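Local coordinates for protein beta-hydroxyacid dehydrogenase, 3-hydroxyisobutyrate dehydrogenase (Saccharomonospora xinjiangensis XJ-54, PDB 6GRL) that acts as an S-selective imine reductase linked to reductive amination, probably drawing its reducing hydride from NADPH, at residues Thr24-Gly29 / Asp91-Ser96; Ser33-Ala38 / Phe79-Leu84; Arg45-Asn50 / Glu75-Val80; Ser54-Leu59 / Ala64-Thr69; Lys104-Leu109 / Arg122-Arg127. All coordinates share one frame; numbering follows the deposited sequence.

In the fold
All five contacts lie in the nucleotide-binding domain, whose central sheet runs 65-66, 46-49, 23-26, 79-82, 105-108, 130-137 in its parallel part, the strand order of a Rossmann fold. Interactions 1, 2 and 3 crowd around strands 23-26 and 79-82, with centres about 9 to 11 Å apart. Helices 30-41 and 87-95 join the sheet through interactions 2 and 1, and interaction 3 bridges strand 46-49 and the approach to strand 79-82. Interaction 4, at the 65-66 edge, is enclosed along the chain by the first three; interaction 5 follows them in sequence, about 23 Å centre to centre from interaction 4. They join helices and strands of the domain that probably binds NADP.

Interaction 1: residues Thr24-Gly29 / Asp91-Ser96; sequences TVLGLG and DEVLGS
This is a small apolar contact between strand 23-26, near the middle of the sheet, and the last turn of helix 87-95, carried by Leu26 reaching toward Val93 and Leu94. One methyl does the work on the strand side. Leu26 CD1 stands 4.1 Å from Val93 CG1, and the two side chains meet at a slant. The same CD1 comes within 4.3 Å of Leu94 CD2, so the leucine methyl sits against two successive residues of the helix. Val93 points its CB toward the strand, whereas Leu94 starts off to the side and swings its isobutyl group inward. In Leu26, with CB already directed at the helix, CG anti to the carbonyl carbon (chi1 -58°) brings CD1 to Val93. Strand 23-26 is the first strand of a Rossmann fold, and it runs into the glycine-bearing turn of a GxGxxG pattern that includes Gly27 and Gly29. That turn probably belongs to the dinucleotide site, although no cofactor is bound in this apo structure. Gly27 has a positive phi (111°), a conformation that glycine adopts readily. The backbone of Leu26 pairs with Val81 in the neighbouring strand. Beyond the strand, Val93 also packs on Trp49 of strand 46-49 and on Pro70 of helix 70-74, and Leu26 touches Ala73 of that same short helix.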
# COMPACT_ATOMS: atom_id res chain seq x y z
N THR A 24 8.67 -20.05 -8.66
CA THR A 24 7.92 -19.81 -9.89
C THR A 24 7.34 -18.41 -9.84
O THR A 24 6.77 -18.01 -8.82
CB THR A 24 6.80 -20.84 -10.07
OG1 THR A 24 7.37 -22.12 -10.38
CG2 THR A 24 5.86 -20.43 -11.20
N VAL A 25 7.50 -17.66 -10.93
CA VAL A 25 6.93 -16.32 -11.05
C VAL A 25 5.92 -16.34 -12.19
O VAL A 25 6.28 -16.63 -13.34
CB VAL A 25 8.00 -15.25 -11.29
CG1 VAL A 25 7.36 -13.88 -11.45
CG2 VAL A 25 9.00 -15.24 -10.15
N LEU A 26 4.67 -16.02 -11.88
CA LEU A 26 3.61 -15.90 -12.88
C LEU A 26 3.38 -14.42 -13.16
O LEU A 26 2.91 -13.68 -12.28
CB LEU A 26 2.32 -16.57 -12.40
CG LEU A 26 2.39 -18.05 -12.04
CD1 LEU A 26 1.03 -18.53 -11.57
CD2 LEU A 26 2.86 -18.86 -13.24
N GLY A 27 3.70 -13.99 -14.37
CA GLY A 27 3.53 -12.61 -14.76
C GLY A 27 4.85 -11.90 -14.95
O GLY A 27 5.64 -11.78 -14.01
N LEU A 28 5.11 -11.42 -16.17
CA LEU A 28 6.37 -10.79 -16.51
C LEU A 28 6.16 -9.39 -17.06
O LEU A 28 6.79 -8.98 -18.04
CB LEU A 28 7.16 -11.65 -17.49
CG LEU A 28 7.70 -12.95 -16.89
CD1 LEU A 28 8.50 -13.71 -17.92
CD2 LEU A 28 8.55 -12.67 -15.64
N GLY A 29 5.26 -8.63 -16.44
CA GLY A 29 5.23 -7.20 -16.64
C GLY A 29 6.48 -6.57 -16.05
O GLY A 29 7.45 -7.24 -15.68
N ASP A 91 -7.39 -14.18 -11.42
CA ASP A 91 -8.46 -15.17 -11.51
C ASP A 91 -8.35 -15.98 -12.79
O ASP A 91 -8.58 -17.20 -12.78
CB ASP A 91 -9.82 -14.48 -11.43
CG ASP A 91 -10.05 -13.79 -10.10
OD1 ASP A 91 -9.46 -14.23 -9.09
OD2 ASP A 91 -10.81 -12.80 -10.06
N GLU A 92 -7.99 -15.33 -13.90
CA GLU A 92 -7.90 -16.04 -15.17
C GLU A 92 -6.72 -17.00 -15.19
O GLU A 92 -6.84 -18.13 -15.69
CB GLU A 92 -7.80 -15.04 -16.32
CG GLU A 92 -7.80 -15.68 -17.70
CD GLU A 92 -7.83 -14.66 -18.82
OE1 GLU A 92 -7.83 -13.44 -18.51
OE2 GLU A 92 -7.86 -15.06 -20.00
N VAL A 93 -5.57 -16.58 -14.66
CA VAL A 93 -4.38 -17.42 -14.72
C VAL A 93 -4.50 -18.59 -13.76
O VAL A 93 -4.27 -19.75 -14.14
CB VAL A 93 -3.12 -16.57 -14.42
CG1 VAL A 93 -1.91 -17.47 -14.23
CG2 VAL A 93 -2.88 -15.58 -15.55
N LEU A 94 -4.87 -18.32 -12.51
CA LEU A 94 -5.01 -19.41 -11.54
C LEU A 94 -6.18 -20.32 -11.88
O LEU A 94 -6.15 -21.51 -11.54
CB LEU A 94 -5.17 -18.84 -10.13
CG LEU A 94 -3.92 -18.17 -9.56
CD1 LEU A 94 -4.16 -17.72 -8.13
CD2 LEU A 94 -2.72 -19.11 -9.64
N GLY A 95 -7.21 -19.80 -12.56
CA GLY A 95 -8.31 -20.64 -13.00
C GLY A 95 -7.92 -21.63 -14.07
O GLY A 95 -8.59 -22.66 -14.22
N SER A 96 -6.85 -21.36 -14.82
CA SER A 96 -6.36 -22.26 -15.85
C SER A 96 -5.47 -23.36 -15.29
O SER A 96 -4.99 -24.20 -16.06
CB SER A 96 -5.59 -21.47 -16.91
OG SER A 96 -4.44 -20.85 -16.35

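Interaction 2: residues Ser33-Ala38 / Phe79-Leu84; sequences SAIARA and FVVVCL
Ile35 of helix 30-41 meets Val81 and Cys83 where this helix covers one side of the Rossmann sheet, the helix being the one that follows the first strand and its glycine-rich turn. Phe79 opens the strand and packs on Val105 and Val107 of the neighbouring strand 105-108. Val80 turns to the other side of the sheet, onto Leu26 and Leu106. Val81 is the first residue to meet the helix: its CG1 lies 4.3 Å from Ile35 CG2, a loose methyl-to-methyl contact. Ile35 holds CG2 anti to its own backbone nitrogen, toward Val81, while CG1, anti to the carbonyl carbon (chi1 -71°), leads CD1 to Cys83. Val82 again faces away from helix 30-41, toward Val90 of helix 87-95, in keeping with the alternation of a beta strand. Cys83, just past the strand, brings the chain back to the helix and also touches the glycine-rich turn. Leu84 then turns to helix 87-95, touching Ala89, Val90 and Val93. Leu109 fills in beside both Ile35 and Val81, giving a buried, wholly apolar interface. Cys83 was modelled in two conformers, and the second leaves its approach to the helix in doubt; in the one described, SG is anti to the backbone nitrogen, and Cys83 SG lies 3.6 Å from Ile35 CD1.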
# COMPACT_ATOMS: atom_id res chain seq x y z
N SER A 33 8.80 -8.94 -13.96
CA SER A 33 10.14 -9.20 -14.49
C SER A 33 11.21 -8.81 -13.48
O SER A 33 12.21 -9.52 -13.33
CB SER A 33 10.34 -8.46 -15.81
OG SER A 33 9.48 -8.95 -16.82
N ALA A 34 11.02 -7.69 -12.79
CA ALA A 34 11.99 -7.26 -11.79
C ALA A 34 12.03 -8.23 -10.61
O ALA A 34 13.09 -8.48 -10.04
CB ALA A 34 11.66 -5.85 -11.31
N ILE A 35 10.87 -8.78 -10.24
CA ILE A 35 10.84 -9.77 -9.17
C ILE A 35 11.53 -11.06 -9.61
O ILE A 35 12.33 -11.63 -8.86
CB ILE A 35 9.38 -10.03 -8.73
CG1 ILE A 35 8.84 -8.80 -7.99
CG2 ILE A 35 9.28 -11.28 -7.87
CD1 ILE A 35 7.34 -8.76 -7.89
N ALA A 36 11.23 -11.52 -10.82
CA ALA A 36 11.89 -12.72 -11.33
C ALA A 36 13.39 -12.52 -11.44
O ALA A 36 14.17 -13.42 -11.10
CB ALA A 36 11.30 -13.10 -12.69
N ARG A 37 13.82 -11.34 -11.89
CA ARG A 37 15.25 -11.04 -11.97
C ARG A 37 15.90 -11.13 -10.60
O ARG A 37 17.00 -11.69 -10.45
CB ARG A 37 15.47 -9.65 -12.57
CG ARG A 37 15.42 -9.59 -14.08
CD ARG A 37 16.08 -8.32 -14.60
NE ARG A 37 15.49 -7.12 -14.01
CZ ARG A 37 14.43 -6.49 -14.52
NH1 ARG A 37 13.85 -6.94 -15.62
NH2 ARG A 37 13.96 -5.40 -13.92
N ALA A 38 15.25 -10.58 -9.57
CA ALA A 38 15.82 -10.60 -8.23
C ALA A 38 16.02 -12.02 -7.74
O ALA A 38 17.04 -12.34 -7.12
CB ALA A 38 14.93 -9.81 -7.26
N PHE A 79 7.21 -22.85 -4.22
CA PHE A 79 7.01 -21.43 -3.93
C PHE A 79 6.57 -20.73 -5.22
O PHE A 79 7.35 -20.66 -6.18
CB PHE A 79 8.30 -20.84 -3.38
CG PHE A 79 8.14 -19.50 -2.72
CD1 PHE A 79 7.59 -19.41 -1.45
CD2 PHE A 79 8.56 -18.35 -3.35
CE1 PHE A 79 7.45 -18.18 -0.83
CE2 PHE A 79 8.43 -17.11 -2.73
CZ PHE A 79 7.87 -17.03 -1.47
N VAL A 80 5.34 -20.22 -5.24
CA VAL A 80 4.75 -19.62 -6.43
C VAL A 80 4.43 -18.16 -6.12
O VAL A 80 3.64 -17.88 -5.21
CB VAL A 80 3.50 -20.37 -6.90
CG1 VAL A 80 2.90 -19.69 -8.13
CG2 VAL A 80 3.82 -21.82 -7.19
N VAL A 81 5.01 -17.25 -6.89
CA VAL A 81 4.80 -15.81 -6.73
C VAL A 81 3.96 -15.33 -7.91
O VAL A 81 4.30 -15.58 -9.07
CB VAL A 81 6.13 -15.05 -6.65
CG1 VAL A 81 5.88 -13.56 -6.48
CG2 VAL A 81 6.98 -15.60 -5.52
N VAL A 82 2.87 -14.63 -7.61
CA VAL A 82 1.93 -14.14 -8.62
C VAL A 82 2.05 -12.63 -8.69
O VAL A 82 1.78 -11.92 -7.71
CB VAL A 82 0.49 -14.56 -8.29
CG1 VAL A 82 -0.45 -14.19 -9.44
CG2 VAL A 82 0.42 -16.05 -7.99
N CYS A 83 2.47 -12.12 -9.86
CA CYS A 83 2.61 -10.68 -10.09
C CYS A 83 2.02 -10.36 -11.46
O CYS A 83 2.73 -10.28 -12.47
CB CYS A 83 4.06 -10.24 -9.97
SG CYS A 83 4.28 -8.46 -9.80
N LEU A 84 0.71 -10.17 -11.50
CA LEU A 84 -0.01 -9.91 -12.74
C LEU A 84 -0.55 -8.48 -12.73
O LEU A 84 -0.21 -7.67 -11.86
CB LEU A 84 -1.12 -10.95 -12.92
CG LEU A 84 -0.60 -12.38 -13.10
CD1 LEU A 84 -1.68 -13.39 -12.80
CD2 LEU A 84 -0.06 -12.58 -14.52

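Interaction 3: residues Arg45-Asn50 / Glu75-Val80; sequences RTTVWN and EASRFV
Thr47 lies over the methyl group of Ala76: its OG1 is 3.3 Å from Ala76 CB, and its CB follows at 3.8 Å from the same carbon. The threonine belongs to strand 46-49, and Ala76 to the turn that leads from helix 70-74 into strand 79-82, so the contact ties one strand of the Rossmann sheet to the connection entering another, past strand 23-26 between them. Thr47 OG1 is anti to the carbonyl carbon, which sets the hydroxyl above the alanine and toward a water. That water gathers three groups: it donates to Arg45 O at 2.8 Å, and it lies 2.7 Å from Thr47 OG1 and 2.7 Å from Ser77 OG in hydrogen bonds of undecided direction. Ser77 was modelled in two conformers; in the one described, OG is also hydrogen-bonded to Thr24 OG1 of the intervening strand. Arg45, just ahead of the strand and likewise modelled twice, folds back through a bend at chi3 (73°), bringing its guanidinium over the water. Arg45 NH2 donates to Ala76 O at 2.6 Å with an N-H...O angle of 140°, meeting the oxygen nearly head-on (C=O...N 172°) but out of the guanidinium plane. In the conformer described, the exposed arginine thus reaches a backbone carbonyl, a bond its second conformer leaves in doubt, while deeper in the contact the water satisfies the carbonyl of Arg45 and two hydroxyls that do not meet directly. The link therefore rests on a shared water as much as on direct bonding.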
# COMPACT_ATOMS: atom_id res chain seq x y z
N ARG A 45 16.50 -21.40 -8.53
CA ARG A 45 16.04 -22.02 -9.77
C ARG A 45 14.67 -21.44 -10.09
O ARG A 45 13.65 -21.87 -9.54
CB ARG A 45 15.98 -23.54 -9.62
CG ARG A 45 15.45 -24.26 -10.86
CD ARG A 45 15.57 -25.77 -10.72
NE ARG A 45 14.60 -26.31 -9.77
CZ ARG A 45 13.33 -26.59 -10.08
NH1 ARG A 45 12.88 -26.39 -11.31
NH2 ARG A 45 12.52 -27.09 -9.15
N THR A 46 14.64 -20.45 -10.97
CA THR A 46 13.45 -19.65 -11.22
C THR A 46 12.77 -20.07 -12.51
O THR A 46 13.41 -20.12 -13.57
CB THR A 46 13.81 -18.17 -11.26
OG1 THR A 46 14.53 -17.82 -10.07
CG2 THR A 46 12.56 -17.30 -11.36
N THR A 47 11.48 -20.37 -12.42
CA THR A 47 10.65 -20.70 -13.57
C THR A 47 9.64 -19.59 -13.78
O THR A 47 8.95 -19.19 -12.84
CB THR A 47 9.94 -22.04 -13.37
OG1 THR A 47 10.92 -23.07 -13.14
CG2 THR A 47 9.12 -22.40 -14.60
N VAL A 48 9.56 -19.08 -15.01
CA VAL A 48 8.72 -17.92 -15.30
C VAL A 48 7.68 -18.29 -16.34
O VAL A 48 7.87 -19.20 -17.16
CB VAL A 48 9.56 -16.72 -15.78
CG1 VAL A 48 10.55 -16.29 -14.70
CG2 VAL A 48 10.29 -17.04 -17.08
N TRP A 49 6.55 -17.58 -16.29
CA TRP A 49 5.49 -17.69 -17.27
C TRP A 49 4.87 -16.32 -17.48
O TRP A 49 4.78 -15.51 -16.55
CB TRP A 49 4.40 -18.69 -16.83
CG TRP A 49 3.23 -18.73 -17.76
CD1 TRP A 49 3.06 -19.55 -18.84
CD2 TRP A 49 2.06 -17.89 -17.72
NE1 TRP A 49 1.87 -19.29 -19.46
CE2 TRP A 49 1.23 -18.27 -18.79
CE3 TRP A 49 1.64 -16.86 -16.87
CZ2 TRP A 49 0.01 -17.66 -19.04
CZ3 TRP A 49 0.42 -16.26 -17.12
CH2 TRP A 49 -0.38 -16.66 -18.20
N ASN A 50 4.45 -16.05 -18.72
CA ASN A 50 3.76 -14.82 -19.06
C ASN A 50 2.75 -15.13 -20.16
O ASN A 50 2.99 -15.98 -21.02
CB ASN A 50 4.73 -13.74 -19.54
CG ASN A 50 4.12 -12.35 -19.49
OD1 ASN A 50 3.55 -11.94 -18.48
ND2 ASN A 50 4.18 -11.64 -20.61
N GLU A 75 4.15 -26.45 -11.49
CA GLU A 75 4.71 -27.77 -11.24
C GLU A 75 6.21 -27.74 -10.99
O GLU A 75 6.77 -28.73 -10.52
CB GLU A 75 4.40 -28.71 -12.40
CG GLU A 75 2.95 -29.16 -12.45
CD GLU A 75 2.62 -29.93 -13.72
OE1 GLU A 75 3.48 -30.01 -14.61
OE2 GLU A 75 1.48 -30.44 -13.82
N ALA A 76 6.87 -26.62 -11.28
CA ALA A 76 8.32 -26.55 -11.17
C ALA A 76 8.81 -26.23 -9.77
O ALA A 76 9.97 -26.50 -9.46
CB ALA A 76 8.87 -25.51 -12.15
N SER A 77 7.96 -25.65 -8.91
CA SER A 77 8.42 -25.18 -7.61
C SER A 77 7.29 -25.29 -6.59
O SER A 77 6.11 -25.34 -6.94
CB SER A 77 8.91 -23.73 -7.67
OG SER A 77 9.34 -23.37 -8.97
N ARG A 78 7.68 -25.32 -5.31
CA ARG A 78 6.72 -25.24 -4.22
C ARG A 78 6.32 -23.80 -3.94
O ARG A 78 5.20 -23.54 -3.48
CB ARG A 78 7.31 -25.88 -2.96
CG ARG A 78 6.49 -25.67 -1.69
CD ARG A 78 7.14 -26.31 -0.49
NE ARG A 78 6.27 -26.26 0.69
CZ ARG A 78 6.42 -25.42 1.71
NH1 ARG A 78 7.42 -24.55 1.71
NH2 ARG A 78 5.58 -25.46 2.73
N PHE A 79 7.21 -22.85 -4.22
CA PHE A 79 7.01 -21.43 -3.93
C PHE A 79 6.57 -20.73 -5.22
O PHE A 79 7.35 -20.66 -6.18
CB PHE A 79 8.30 -20.84 -3.38
CG PHE A 79 8.14 -19.50 -2.72
CD1 PHE A 79 7.59 -19.41 -1.45
CD2 PHE A 79 8.56 -18.35 -3.35
CE1 PHE A 79 7.45 -18.18 -0.83
CE2 PHE A 79 8.43 -17.11 -2.73
CZ PHE A 79 7.87 -17.03 -1.47
N VAL A 80 5.34 -20.22 -5.24
CA VAL A 80 4.75 -19.62 -6.43
C VAL A 80 4.43 -18.16 -6.12
O VAL A 80 3.64 -17.88 -5.21
CB VAL A 80 3.50 -20.37 -6.90
CG1 VAL A 80 2.90 -19.69 -8.13
CG2 VAL A 80 3.82 -21.82 -7.19
O HOH W 1 11.58 -23.41 -10.52

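Interaction 4: residues Ser54-Leu59 / Ala64-Thr69; sequences SKCRPL and ASAAAT
Two small apolar contacts and one backbone hydrogen bond join 54-59 to 64-69. Among the apolar pairs, Cys56 CB meets Ala66 CB at 3.9 Å, methylene against methyl. Cys56 also packs on Leu28 and Val48. Farther along, Leu59 CB and Ala64 CB stand 4.2 Å apart, while the rest of the leucine side chain spreads over Ser33, Ala36 and Arg37 of helix 30-41. Ala64 in turn touches Val40 of that helix.

The polar link is Ala64 N to Leu59 O, 3.0 Å long with an N-H...O angle of 158°; the donor stands tilted from the carbonyl plane. This bond runs from Ala64 N back five residues to Leu59 O at the C-terminal end of helix 57-62, as the chain turns into strand 65-66. That strand pairs through Ser65 with Thr46 and Val48 at the sheet's edge. Helix 57-62 is thereby held to the strand it leads into, as in the right-handed beta-alpha-beta crossover of Rossmann folds.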
# COMPACT_ATOMS: atom_id res chain seq x y z
N SER A 54 6.83 -14.30 -25.32
CA SER A 54 8.08 -13.67 -25.73
C SER A 54 8.73 -12.87 -24.61
O SER A 54 9.95 -12.67 -24.63
CB SER A 54 7.85 -12.76 -26.94
OG SER A 54 7.07 -11.63 -26.59
N LYS A 55 7.95 -12.41 -23.63
CA LYS A 55 8.51 -11.65 -22.51
C LYS A 55 9.37 -12.51 -21.59
O LYS A 55 10.05 -11.96 -20.72
CB LYS A 55 7.40 -10.98 -21.71
CG LYS A 55 6.46 -10.13 -22.55
CD LYS A 55 7.21 -9.00 -23.24
CE LYS A 55 7.59 -7.91 -22.25
NZ LYS A 55 6.39 -7.18 -21.74
N CYS A 56 9.34 -13.84 -21.76
CA CYS A 56 10.20 -14.71 -20.97
C CYS A 56 11.65 -14.69 -21.45
O CYS A 56 12.54 -15.03 -20.67
CB CYS A 56 9.69 -16.15 -21.02
SG CYS A 56 8.04 -16.40 -20.33
N ARG A 57 11.89 -14.28 -22.70
CA ARG A 57 13.23 -14.40 -23.28
C ARG A 57 14.30 -13.65 -22.49
O ARG A 57 15.37 -14.24 -22.24
CB ARG A 57 13.20 -13.94 -24.74
CG ARG A 57 12.35 -14.81 -25.64
CD ARG A 57 12.14 -14.16 -27.00
NE ARG A 57 11.29 -14.97 -27.86
CZ ARG A 57 10.76 -14.55 -29.01
NH1 ARG A 57 11.00 -13.31 -29.43
NH2 ARG A 57 10.00 -15.35 -29.73
N PRO A 58 14.11 -12.39 -22.07
CA PRO A 58 15.17 -11.75 -21.27
C PRO A 58 15.41 -12.42 -19.93
O PRO A 58 16.55 -12.46 -19.46
CB PRO A 58 14.66 -10.31 -21.10
CG PRO A 58 13.67 -10.12 -22.19
CD PRO A 58 13.01 -11.46 -22.36
N LEU A 59 14.36 -12.96 -19.31
CA LEU A 59 14.54 -13.67 -18.04
C LEU A 59 15.28 -14.98 -18.24
O LEU A 59 16.11 -15.36 -17.42
CB LEU A 59 13.18 -13.91 -17.38
CG LEU A 59 12.70 -12.83 -16.40
CD1 LEU A 59 13.76 -12.56 -15.35
CD2 LEU A 59 12.31 -11.56 -17.13
N ALA A 64 16.85 -17.82 -15.91
CA ALA A 64 15.59 -18.45 -15.56
C ALA A 64 15.22 -19.51 -16.60
O ALA A 64 15.82 -19.61 -17.68
CB ALA A 64 14.48 -17.41 -15.45
N SER A 65 14.21 -20.30 -16.27
CA SER A 65 13.60 -21.26 -17.18
C SER A 65 12.17 -20.83 -17.47
O SER A 65 11.47 -20.34 -16.58
CB SER A 65 13.63 -22.67 -16.61
OG SER A 65 14.95 -23.15 -16.48
N ALA A 66 11.74 -21.01 -18.71
CA ALA A 66 10.40 -20.62 -19.11
C ALA A 66 9.46 -21.82 -19.07
O ALA A 66 9.88 -22.98 -19.15
CB ALA A 66 10.40 -19.99 -20.50
N ALA A 67 8.17 -21.53 -18.93
CA ALA A 67 7.12 -22.53 -18.96
C ALA A 67 6.05 -22.10 -19.95
O ALA A 67 5.76 -20.91 -20.08
CB ALA A 67 6.51 -22.74 -17.57
N ALA A 68 5.47 -23.07 -20.65
CA ALA A 68 4.49 -22.75 -21.69
C ALA A 68 3.11 -22.45 -21.11
O ALA A 68 2.37 -21.64 -21.68
CB ALA A 68 4.40 -23.90 -22.69
N THR A 69 2.75 -23.08 -20.00
CA THR A 69 1.45 -22.93 -19.37
C THR A 69 1.63 -22.63 -17.89
O THR A 69 2.67 -22.96 -17.31
CB THR A 69 0.60 -24.19 -19.54
OG1 THR A 69 1.22 -25.28 -18.84
CG2 THR A 69 0.44 -24.55 -21.01

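Interaction 5: residues Lys104-Leu109 / Arg122-Arg127; sequences KVLVNL and RWARER
The Trp123 indole takes Leu106 at its edge and Arg127 on one face. Leu106 CD1 approaches Trp123 CZ3 at 4.0 Å, close to the ring plane, and the leucine and tryptophan side chains are turned at about a right angle to each other. Over the face, Arg127 NE lies 3.2 Å above the ring plane of Trp123, displaced toward the rim; seen from the arginine, Trp123 NE1 sits over the centre of the guanidinium. At the edge of that guanidinium, in its plane, is Glu126 OE1, 3.4 Å from Arg127 NH1 in a salt bridge whose hydrogen bond is weak. The same NH1 of Arg127 donates to Trp123 O at 3.0 Å with an N-H...O angle of 147°. Besides the indole, Leu106 CD1 touches Ala124 CB at 3.9 Å, so a single methyl touches both a ring edge and an alanine. Trp123 has CG anti to its backbone nitrogen (chi1 -175°), which swings the ring from the helix's flank toward the strand. Strand 105-108, helix 114-126 and strand 130-137 form a beta-alpha-beta unit of the Rossmann domain, and Ala124 packs on Tyr131 of its second strand. Leu106 also rests on Val80. The Leu106 contacts are apolar, while the charged groups, on exposed residues, gather over one face of the indole: Arg127, through its bond to the Trp123 carbonyl, ties the helix's end to the residue that meets the sheet.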
# COMPACT_ATOMS: atom_id res chain seq x y z
N LYS A 104 1.95 -26.36 -1.59
CA LYS A 104 2.64 -25.21 -2.14
C LYS A 104 2.35 -23.96 -1.31
O LYS A 104 1.47 -23.93 -0.45
CB LYS A 104 2.23 -24.98 -3.60
CG LYS A 104 2.65 -26.10 -4.55
CD LYS A 104 2.37 -25.72 -6.00
CE LYS A 104 2.56 -26.90 -6.93
NZ LYS A 104 3.99 -27.30 -7.08
N VAL A 105 3.13 -22.91 -1.57
CA VAL A 105 2.95 -21.61 -0.95
C VAL A 105 2.73 -20.61 -2.07
O VAL A 105 3.59 -20.45 -2.95
CB VAL A 105 4.17 -21.21 -0.09
CG1 VAL A 105 4.01 -19.79 0.42
CG2 VAL A 105 4.35 -22.20 1.05
N LEU A 106 1.58 -19.95 -2.06
CA LEU A 106 1.23 -18.97 -3.08
C LEU A 106 1.39 -17.57 -2.49
O LEU A 106 0.74 -17.24 -1.49
CB LEU A 106 -0.21 -19.17 -3.57
CG LEU A 106 -0.62 -20.59 -3.99
CD1 LEU A 106 -2.03 -20.58 -4.55
CD2 LEU A 106 0.36 -21.18 -4.99
N VAL A 107 2.25 -16.77 -3.10
CA VAL A 107 2.50 -15.40 -2.66
C VAL A 107 1.98 -14.48 -3.76
O VAL A 107 2.58 -14.37 -4.83
CB VAL A 107 3.99 -15.15 -2.38
CG1 VAL A 107 4.21 -13.71 -1.94
CG2 VAL A 107 4.49 -16.12 -1.32
N ASN A 108 0.87 -13.80 -3.48
CA ASN A 108 0.23 -12.92 -4.45
C ASN A 108 0.68 -11.48 -4.18
O ASN A 108 0.38 -10.91 -3.13
CB ASN A 108 -1.29 -13.04 -4.37
CG ASN A 108 -2.00 -12.22 -5.44
OD1 ASN A 108 -1.38 -11.76 -6.39
ND2 ASN A 108 -3.30 -12.05 -5.28
N LEU A 109 1.41 -10.91 -5.14
CA LEU A 109 1.88 -9.53 -5.07
C LEU A 109 1.11 -8.62 -6.01
O LEU A 109 1.54 -7.48 -6.25
CB LEU A 109 3.38 -9.46 -5.37
CG LEU A 109 4.29 -10.34 -4.52
CD1 LEU A 109 5.74 -10.19 -4.94
CD2 LEU A 109 4.12 -10.02 -3.04
N ARG A 122 -8.98 -18.34 0.64
CA ARG A 122 -9.90 -19.47 0.69
C ARG A 122 -9.71 -20.38 -0.52
O ARG A 122 -9.73 -21.61 -0.40
CB ARG A 122 -11.34 -18.97 0.77
CG ARG A 122 -11.71 -18.34 2.11
CD ARG A 122 -13.20 -18.08 2.21
NE ARG A 122 -13.67 -17.13 1.20
CZ ARG A 122 -13.71 -15.82 1.37
NH1 ARG A 122 -13.31 -15.28 2.52
NH2 ARG A 122 -14.15 -15.03 0.39
N TRP A 123 -9.51 -19.78 -1.70
CA TRP A 123 -9.26 -20.56 -2.91
C TRP A 123 -8.03 -21.44 -2.75
O TRP A 123 -8.04 -22.62 -3.13
CB TRP A 123 -9.11 -19.62 -4.10
CG TRP A 123 -8.97 -20.28 -5.44
CD1 TRP A 123 -9.97 -20.58 -6.31
CD2 TRP A 123 -7.75 -20.71 -6.06
NE1 TRP A 123 -9.45 -21.18 -7.44
CE2 TRP A 123 -8.09 -21.26 -7.31
CE3 TRP A 123 -6.40 -20.68 -5.68
CZ2 TRP A 123 -7.14 -21.78 -8.18
CZ3 TRP A 123 -5.46 -21.19 -6.56
CH2 TRP A 123 -5.83 -21.74 -7.79
N ALA A 124 -6.95 -20.88 -2.19
CA ALA A 124 -5.74 -21.66 -1.99
C ALA A 124 -5.93 -22.73 -0.93
O ALA A 124 -5.44 -23.85 -1.08
CB ALA A 124 -4.58 -20.73 -1.61
N ARG A 125 -6.64 -22.40 0.16
CA ARG A 125 -6.82 -23.36 1.24
C ARG A 125 -7.63 -24.57 0.78
O ARG A 125 -7.31 -25.71 1.14
CB ARG A 125 -7.50 -22.69 2.44
CG ARG A 125 -7.80 -23.63 3.59
CD ARG A 125 -8.49 -22.91 4.74
NE ARG A 125 -8.28 -21.47 4.71
CZ ARG A 125 -9.25 -20.57 4.64
NH1 ARG A 125 -10.52 -20.96 4.60
NH2 ARG A 125 -8.96 -19.28 4.62
N GLU A 126 -8.68 -24.35 -0.02
CA GLU A 126 -9.45 -25.46 -0.57
C GLU A 126 -8.58 -26.40 -1.39
O GLU A 126 -8.95 -27.57 -1.56
CB GLU A 126 -10.59 -24.93 -1.44
CG GLU A 126 -11.61 -24.09 -0.68
CD GLU A 126 -12.26 -23.04 -1.56
OE1 GLU A 126 -12.08 -23.09 -2.80
OE2 GLU A 126 -12.94 -22.14 -1.01
N ARG A 127 -7.44 -25.93 -1.89
CA ARG A 127 -6.54 -26.72 -2.70
C ARG A 127 -5.31 -27.18 -1.92
O ARG A 127 -4.40 -27.79 -2.51
CB ARG A 127 -6.12 -25.93 -3.94
CG ARG A 127 -7.26 -25.83 -4.95
CD ARG A 127 -7.16 -24.60 -5.84
NE ARG A 127 -8.27 -24.58 -6.78
CZ ARG A 127 -9.51 -24.20 -6.47
NH1 ARG A 127 -9.80 -23.80 -5.24
NH2 ARG A 127 -10.46 -24.23 -7.39